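Side-chain contacts in DNA repair protein PprA (Deinococcus deserti, PDB 6MC8), which binds DNA and serves the repair of radiation-induced DNA damage and genome segregation, probably by assembling into filaments: residues Val43-Leu48 against Gln251-His256; Leu87-Arg92 against Gly124-Met129; Phe257-Ala262 against Glu290-Ala295. The protein carries 2 engineered substitutions. One frame throughout, in Å; residues are numbered along the deposited sequence.

Contact 1: Val43-Leu48 against Gln251-His256; sequences VATAGL and QLPEAH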
# COMPACT_ATOMS: atom_id res chain seq x y z
N VAL A 43 32.89 -4.10 -2.03
CA VAL A 43 31.83 -3.95 -3.02
C VAL A 43 32.27 -4.33 -4.43
O VAL A 43 31.43 -4.42 -5.32
CB VAL A 43 31.27 -2.52 -3.01
CG1 VAL A 43 30.64 -2.22 -1.67
CG2 VAL A 43 32.34 -1.50 -3.35
N ALA A 44 33.57 -4.58 -4.64
CA ALA A 44 34.01 -5.13 -5.91
C ALA A 44 33.66 -6.60 -6.07
O ALA A 44 33.68 -7.11 -7.19
CB ALA A 44 35.52 -4.93 -6.08
N THR A 45 33.34 -7.28 -4.97
CA THR A 45 32.79 -8.62 -5.05
C THR A 45 31.37 -8.62 -5.60
O THR A 45 30.90 -9.67 -6.05
CB THR A 45 32.81 -9.30 -3.68
OG1 THR A 45 31.96 -8.59 -2.78
CG2 THR A 45 34.22 -9.32 -3.13
N ALA A 46 30.69 -7.48 -5.57
CA ALA A 46 29.42 -7.31 -6.24
C ALA A 46 29.54 -6.63 -7.59
O ALA A 46 28.53 -6.27 -8.19
CB ALA A 46 28.45 -6.53 -5.35
N GLY A 47 30.76 -6.44 -8.09
CA GLY A 47 30.95 -5.88 -9.41
C GLY A 47 31.04 -4.37 -9.46
O GLY A 47 31.01 -3.81 -10.56
N LEU A 48 31.15 -3.71 -8.32
CA LEU A 48 31.17 -2.25 -8.29
C LEU A 48 32.60 -1.73 -8.37
O LEU A 48 33.52 -2.31 -7.80
CB LEU A 48 30.51 -1.73 -7.02
CG LEU A 48 29.00 -1.65 -6.87
CD1 LEU A 48 28.36 -3.00 -6.60
CD2 LEU A 48 28.67 -0.70 -5.76
N GLN A 251 41.12 -14.16 4.08
CA GLN A 251 41.04 -12.74 4.49
C GLN A 251 40.43 -11.91 3.38
O GLN A 251 40.23 -10.76 3.58
CB GLN A 251 42.42 -12.16 4.77
CG GLN A 251 43.32 -13.03 5.61
CD GLN A 251 42.73 -13.35 6.95
OE1 GLN A 251 42.26 -12.49 7.66
NE2 GLN A 251 42.77 -14.61 7.31
N LEU A 252 40.20 -12.49 2.22
CA LEU A 252 39.62 -11.71 1.14
C LEU A 252 38.09 -11.73 1.23
O LEU A 252 37.50 -12.72 1.68
CB LEU A 252 40.06 -12.27 -0.20
CG LEU A 252 41.55 -12.23 -0.54
CD1 LEU A 252 41.78 -12.90 -1.87
CD2 LEU A 252 42.10 -10.82 -0.55
N PRO A 253 37.43 -10.65 0.81
CA PRO A 253 35.96 -10.66 0.77
C PRO A 253 35.39 -11.56 -0.30
O PRO A 253 34.20 -11.87 -0.26
CB PRO A 253 35.61 -9.19 0.52
CG PRO A 253 36.79 -8.64 -0.16
CD PRO A 253 37.97 -9.33 0.43
N GLU A 254 36.22 -11.98 -1.25
CA GLU A 254 35.82 -12.94 -2.27
C GLU A 254 35.54 -14.32 -1.68
O GLU A 254 34.82 -15.12 -2.30
CB GLU A 254 36.91 -13.02 -3.33
CG GLU A 254 36.99 -11.82 -4.27
CD GLU A 254 37.81 -10.67 -3.72
OE1 GLU A 254 38.41 -10.82 -2.64
OE2 GLU A 254 37.85 -9.61 -4.36
N ALA A 255 36.08 -14.62 -0.51
CA ALA A 255 35.79 -15.89 0.15
C ALA A 255 34.52 -15.84 0.99
O ALA A 255 34.16 -16.86 1.58
CB ALA A 255 36.95 -16.32 1.03
N HIS A 256 33.87 -14.68 1.09
CA HIS A 256 32.75 -14.51 2.01
C HIS A 256 31.56 -13.79 1.40
O HIS A 256 30.54 -13.64 2.07
CB HIS A 256 33.23 -13.75 3.26
CG HIS A 256 34.38 -14.41 3.93
ND1 HIS A 256 34.25 -15.55 4.69
CD2 HIS A 256 35.70 -14.12 3.91
CE1 HIS A 256 35.44 -15.92 5.13
NE2 HIS A 256 36.34 -15.07 4.67

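Contact 2: Leu87-Arg92 against Gly124-Met129; sequences LQHSAR and GTYASM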
# COMPACT_ATOMS: atom_id res chain seq x y z
N LEU A 87 15.24 -4.63 5.09
CA LEU A 87 16.03 -3.83 6.00
C LEU A 87 16.62 -2.64 5.24
O LEU A 87 16.79 -2.67 4.03
CB LEU A 87 17.15 -4.66 6.62
CG LEU A 87 16.73 -5.90 7.41
CD1 LEU A 87 17.94 -6.70 7.84
CD2 LEU A 87 15.86 -5.54 8.60
N GLN A 88 16.92 -1.58 5.99
CA GLN A 88 17.51 -0.38 5.42
C GLN A 88 18.99 -0.34 5.75
O GLN A 88 19.38 -0.39 6.91
CB GLN A 88 16.81 0.87 5.95
CG GLN A 88 17.31 2.17 5.37
CD GLN A 88 16.49 3.37 5.80
OE1 GLN A 88 15.51 3.23 6.53
NE2 GLN A 88 16.88 4.55 5.34
N HIS A 89 19.82 -0.27 4.71
CA HIS A 89 21.27 -0.34 4.83
C HIS A 89 21.87 1.05 4.67
O HIS A 89 21.45 1.81 3.80
CB HIS A 89 21.86 -1.28 3.78
CG HIS A 89 21.37 -2.69 3.88
ND1 HIS A 89 21.80 -3.56 4.85
CD2 HIS A 89 20.49 -3.38 3.12
CE1 HIS A 89 21.21 -4.73 4.69
NE2 HIS A 89 20.41 -4.65 3.65
N SER A 90 22.88 1.33 5.47
CA SER A 90 23.61 2.62 5.43
C SER A 90 25.03 2.48 5.96
O SER A 90 25.32 1.53 6.62
CB SER A 90 22.91 3.72 6.11
OG SER A 90 22.71 3.41 7.44
N ALA A 91 25.87 3.42 5.59
CA ALA A 91 27.25 3.42 6.09
C ALA A 91 27.58 4.80 6.63
O ALA A 91 26.95 5.77 6.22
CB ALA A 91 28.19 3.02 5.01
N ARG A 92 28.45 4.83 7.62
CA ARG A 92 28.95 6.07 8.18
C ARG A 92 30.44 5.95 8.43
O ARG A 92 30.96 4.86 8.67
CB ARG A 92 28.23 6.45 9.49
CG ARG A 92 26.81 6.93 9.28
CD ARG A 92 26.10 7.22 10.57
NE ARG A 92 24.71 7.60 10.33
CZ ARG A 92 23.81 7.80 11.28
NH1 ARG A 92 24.14 7.66 12.55
NH2 ARG A 92 22.57 8.13 10.96
N GLY A 124 28.97 -12.88 8.53
CA GLY A 124 28.26 -13.59 9.58
C GLY A 124 27.24 -12.72 10.27
O GLY A 124 26.23 -13.22 10.79
N THR A 125 27.48 -11.41 10.31
CA THR A 125 26.50 -10.47 10.85
C THR A 125 25.28 -10.39 9.94
O THR A 125 24.14 -10.36 10.42
CB THR A 125 27.16 -9.09 11.02
OG1 THR A 125 28.26 -9.19 11.93
CG2 THR A 125 26.18 -8.06 11.54
N TYR A 126 25.50 -10.39 8.63
CA TYR A 126 24.41 -10.39 7.67
C TYR A 126 23.71 -11.74 7.60
O TYR A 126 22.52 -11.81 7.26
CB TYR A 126 24.95 -9.99 6.30
CG TYR A 126 25.26 -8.52 6.16
CD1 TYR A 126 24.52 -7.57 6.84
CD2 TYR A 126 26.35 -8.09 5.40
CE1 TYR A 126 24.81 -6.23 6.73
CE2 TYR A 126 26.65 -6.75 5.30
CZ TYR A 126 25.88 -5.83 5.96
OH TYR A 126 26.17 -4.50 5.85
N ALA A 127 24.42 -12.82 7.92
CA ALA A 127 23.82 -14.15 7.84
C ALA A 127 22.85 -14.40 8.99
O ALA A 127 21.88 -15.14 8.84
CB ALA A 127 24.90 -15.22 7.81
N SER A 128 23.09 -13.77 10.14
CA SER A 128 22.19 -13.90 11.28
C SER A 128 20.89 -13.14 11.09
O SER A 128 19.96 -13.32 11.88
CB SER A 128 22.89 -13.44 12.56
OG SER A 128 23.13 -12.05 12.54
N MET A 129 20.79 -12.31 10.05
CA MET A 129 19.58 -11.59 9.71
C MET A 129 18.73 -12.34 8.69
O MET A 129 17.61 -11.92 8.41
CB MET A 129 19.94 -10.22 9.14
CG MET A 129 20.81 -9.37 10.04
SD MET A 129 21.32 -7.86 9.23
CE MET A 129 22.49 -7.24 10.42
O HOH W 1 24.28 -2.68 6.26

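Contact 3: Phe257-Ala262 against Glu290-Ala295; sequences FAVSSA and ELQKAA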
# COMPACT_ATOMS: atom_id res chain seq x y z
N PHE A 257 31.66 -13.37 0.14
CA PHE A 257 30.59 -12.66 -0.54
C PHE A 257 30.57 -13.09 -2.00
O PHE A 257 31.61 -13.16 -2.65
CB PHE A 257 30.78 -11.14 -0.44
CG PHE A 257 30.50 -10.58 0.92
CD1 PHE A 257 29.22 -10.22 1.27
CD2 PHE A 257 31.52 -10.44 1.85
CE1 PHE A 257 28.96 -9.71 2.52
CE2 PHE A 257 31.26 -9.94 3.10
CZ PHE A 257 29.98 -9.56 3.43
N ALA A 258 29.37 -13.38 -2.50
CA ALA A 258 29.19 -13.77 -3.88
C ALA A 258 27.97 -13.06 -4.45
O ALA A 258 27.08 -12.64 -3.72
CB ALA A 258 29.04 -15.29 -4.03
N VAL A 259 27.94 -12.94 -5.78
CA VAL A 259 26.81 -12.37 -6.49
C VAL A 259 25.77 -13.46 -6.73
O VAL A 259 26.08 -14.49 -7.34
CB VAL A 259 27.25 -11.73 -7.81
CG1 VAL A 259 26.04 -11.33 -8.64
CG2 VAL A 259 28.08 -10.51 -7.54
N SER A 260 24.55 -13.22 -6.27
CA SER A 260 23.45 -14.14 -6.52
C SER A 260 22.20 -13.47 -7.08
O SER A 260 21.32 -14.18 -7.56
CB SER A 260 23.07 -14.90 -5.24
OG SER A 260 22.51 -14.03 -4.28
N SER A 261 22.10 -12.14 -7.05
CA SER A 261 20.91 -11.48 -7.54
C SER A 261 21.28 -10.26 -8.37
O SER A 261 22.45 -9.90 -8.49
CB SER A 261 19.98 -11.05 -6.39
OG SER A 261 19.44 -12.18 -5.73
N ALA A 262 20.26 -9.66 -8.97
CA ALA A 262 20.36 -8.39 -9.68
C ALA A 262 18.99 -7.74 -9.67
O ALA A 262 17.99 -8.39 -9.99
CB ALA A 262 20.86 -8.57 -11.11
N GLU A 290 26.01 -11.70 -16.42
CA GLU A 290 27.31 -11.10 -16.67
C GLU A 290 28.11 -10.94 -15.38
O GLU A 290 29.33 -11.16 -15.37
CB GLU A 290 27.16 -9.77 -17.40
CG GLU A 290 28.47 -9.04 -17.64
CD GLU A 290 29.47 -9.84 -18.46
OE1 GLU A 290 29.06 -10.59 -19.37
OE2 GLU A 290 30.68 -9.75 -18.17
N LEU A 291 27.45 -10.57 -14.28
CA LEU A 291 28.14 -10.40 -13.01
C LEU A 291 28.66 -11.73 -12.47
O LEU A 291 29.72 -11.77 -11.83
CB LEU A 291 27.22 -9.75 -11.99
CG LEU A 291 26.98 -8.25 -12.14
CD1 LEU A 291 25.82 -7.88 -11.26
CD2 LEU A 291 28.21 -7.48 -11.74
N GLN A 292 27.95 -12.82 -12.73
CA GLN A 292 28.43 -14.12 -12.29
C GLN A 292 29.53 -14.65 -13.20
O GLN A 292 30.44 -15.35 -12.74
CB GLN A 292 27.26 -15.10 -12.21
CG GLN A 292 26.37 -14.86 -11.02
CD GLN A 292 25.18 -15.80 -10.96
OE1 GLN A 292 24.87 -16.49 -11.93
NE2 GLN A 292 24.53 -15.85 -9.81
N LYS A 293 29.49 -14.32 -14.49
CA LYS A 293 30.57 -14.73 -15.38
C LYS A 293 31.81 -13.88 -15.17
O LYS A 293 32.93 -14.37 -15.30
CB LYS A 293 30.12 -14.70 -16.84
CG LYS A 293 29.20 -15.84 -17.21
CD LYS A 293 28.97 -15.94 -18.71
CE LYS A 293 28.02 -14.88 -19.22
NZ LYS A 293 27.72 -15.06 -20.66
N ALA A 294 31.63 -12.60 -14.83
CA ALA A 294 32.78 -11.76 -14.49
C ALA A 294 33.35 -12.15 -13.14
O ALA A 294 34.54 -11.94 -12.88
CB ALA A 294 32.39 -10.29 -14.50
N ALA A 295 32.51 -12.71 -12.27
CA ALA A 295 32.99 -13.24 -11.00
C ALA A 295 33.88 -14.46 -11.22
O ALA A 295 34.90 -14.61 -10.55
CB ALA A 295 31.82 -13.62 -10.10

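Contact 1: Val43-Leu48 against Gln251-His256
Thr45 meets Pro253 and Glu254 through a single methyl group. Its CG2 approaches the start of the short 3-10 turn 253-255 and sits 3.8 Å from the backbone nitrogen Glu254 N, between the two side chains. One side of this seat is the proline ring, whose CB comes to 3.9 Å from Thr45 CG2. The rest is the bent arm of Glu254: its CG and CD touch the same methyl, and Glu254 OE2 ends 3.8 Å from Thr45 CG2. The bend at chi2 (85°) brings the carboxylate end up to the threonine methyl although the CB of Glu254 does not point at it.

The two branches of Thr45 do different work. With chi1 at 64°, OG1 lies between the backbone N and the carbonyl carbon, turned back to its own chain, where it bonds to Leu42 O and to the indole Trp80 NE1. CG2, anti to the carbonyl carbon, is thereby presented to the turn. The backbone behind it is fixed by a Schellman motif closing helix 35-43: Leu48 N reaches Val43 O at 3.1 Å, Gly47 N reaches Ala44 O, and Gly47 takes the positive phi (89°) at which a side chain would strike the carbonyl oxygen of Ala46. Across the turn, His256 N bonds to Pro253 O at 3.1 Å.

Arg298 of helix 274-304 touches Thr45 and forms a long, weak ion pair with Glu254 OE2, so the carboxylate also has a distant positive partner. The chemistry is therefore divided: the threonine hydroxyl is satisfied within the N-terminal part of the fold, the glutamate looks toward helix 274-304, and what joins the helix end to the turn is van der Waals packing around one methyl.

Contact 2: Leu87-Arg92 against Gly124-Met129
Tyr126 leans from helix 119-127 toward His89 of strand 89-95, and its atoms can be followed outward. CB points past the strand, but chi1 of -75° swings the ring toward it. Low on the ring, CD2 rests against Phe257, while Tyr126 CD1 lies 4.0 Å from the sulfur Met129 SD one turn further on. At the next position Tyr126 CE1 approaches His89 CE1 at 4.4 Å. The two rings form an offset edge-to-face pair, the imidazole edge directed at the phenol face, with planes at 90° and centroids 6.0 Å apart. At the tip, Tyr126 OH lies 2.7 Å from a water that also bonds His89 ND1 at 3.0 Å, so the water bridges the phenol hydroxyl and the imidazole ND1. His89 is also anchored by its NE2, hydrogen-bonded to Leu84 O, and His77 of helix 62-80 stacks on it. Beside the aromatic pair, Leu87 CD1 meets Met129 SD at 3.8 Å, the two side chains crossing obliquely. Tyr126 and Met129 also pack on Leu105 and Val107 of the middle strand, as expected where a helix lies against a three-stranded antiparallel beta meander, here the sheet of strands 89-95, 100-107 and 110-114.

Contact 3: Phe257-Ala262 against Glu290-Ala295
Val259 and Leu291 form the close apolar half of the contact, and Val259 with Gln292 forms the polar half. Val259 CG1 stands 3.9 Å from Leu291 CB, and the two side chains cross at about a right angle. A chi1 of 171° sets CG1 anti to the backbone N of Val259, which directs that methyl at the base of the leucine. Beside it the glutamine chain runs extended beyond CG, passing its CG 3.7 Å from Val259 O before its amide turns onto the same oxygen.

The bond from Gln292 NE2 to Val259 O is 3.2 Å long, with an N-H...O angle of 159°. The oxygen lies nearly in the plane of the glutamine amide, yet the nitrogen stands above the carbonyl plane, 37° out of it, instead of on a lone pair. Gln292 OE1 is taken by Arg196 NH1, and the two bonds together fix which way round the amide faces. With an alanine in place of Gln292, Val259 O would probably lose this donor and Arg196 its amide oxygen, and a gap would be likely to open beside the valine.

Away from this pair the contact thins. Gln292 NE2 is still 3.9 Å from Ser260 CA, but the Ser260 side chain turns away and its OG bonds to Trp80 O. Ala262 and Ala295 face the opposite segment without reaching it closely, and Glu290 and Lys293 are exposed on helix positions that do not meet 257-262.

Segment 257-262 thus packs against helix 274-304 just before entering strand 261-267, the last in the order of the four-stranded antiparallel sheet. Leu288, on the same helix, adds to the apolar packing of Val259 and Ala262, while at the other end Phe257 packs against Trp80 of helix 62-80 and on helix 119-127.

Along the chain, contact 2 falls between the two halves of contact 1, and contact 3 begins at the residue after His256. Contacts 1 and 3 are neighbours, their centres 10 Å apart, and they touch where Thr45 O meets Val259 CG2 at 3.3 Å. Contact 2 is set further off, 16 Å from contact 1 and 19 Å from contact 3 between centres, but Tyr126 on Phe257 connects it to the latter. Trp80 and helix 119-127 adjoin both contacts 1 and 3. Contact 2 joins helix 119-127 to the three-stranded sheet, contact 1 the end of helix 35-43 to the loop before strand 261-267, and contact 3 that strand's approach to helix 274-304; their mutual touches link these parts within one subunit.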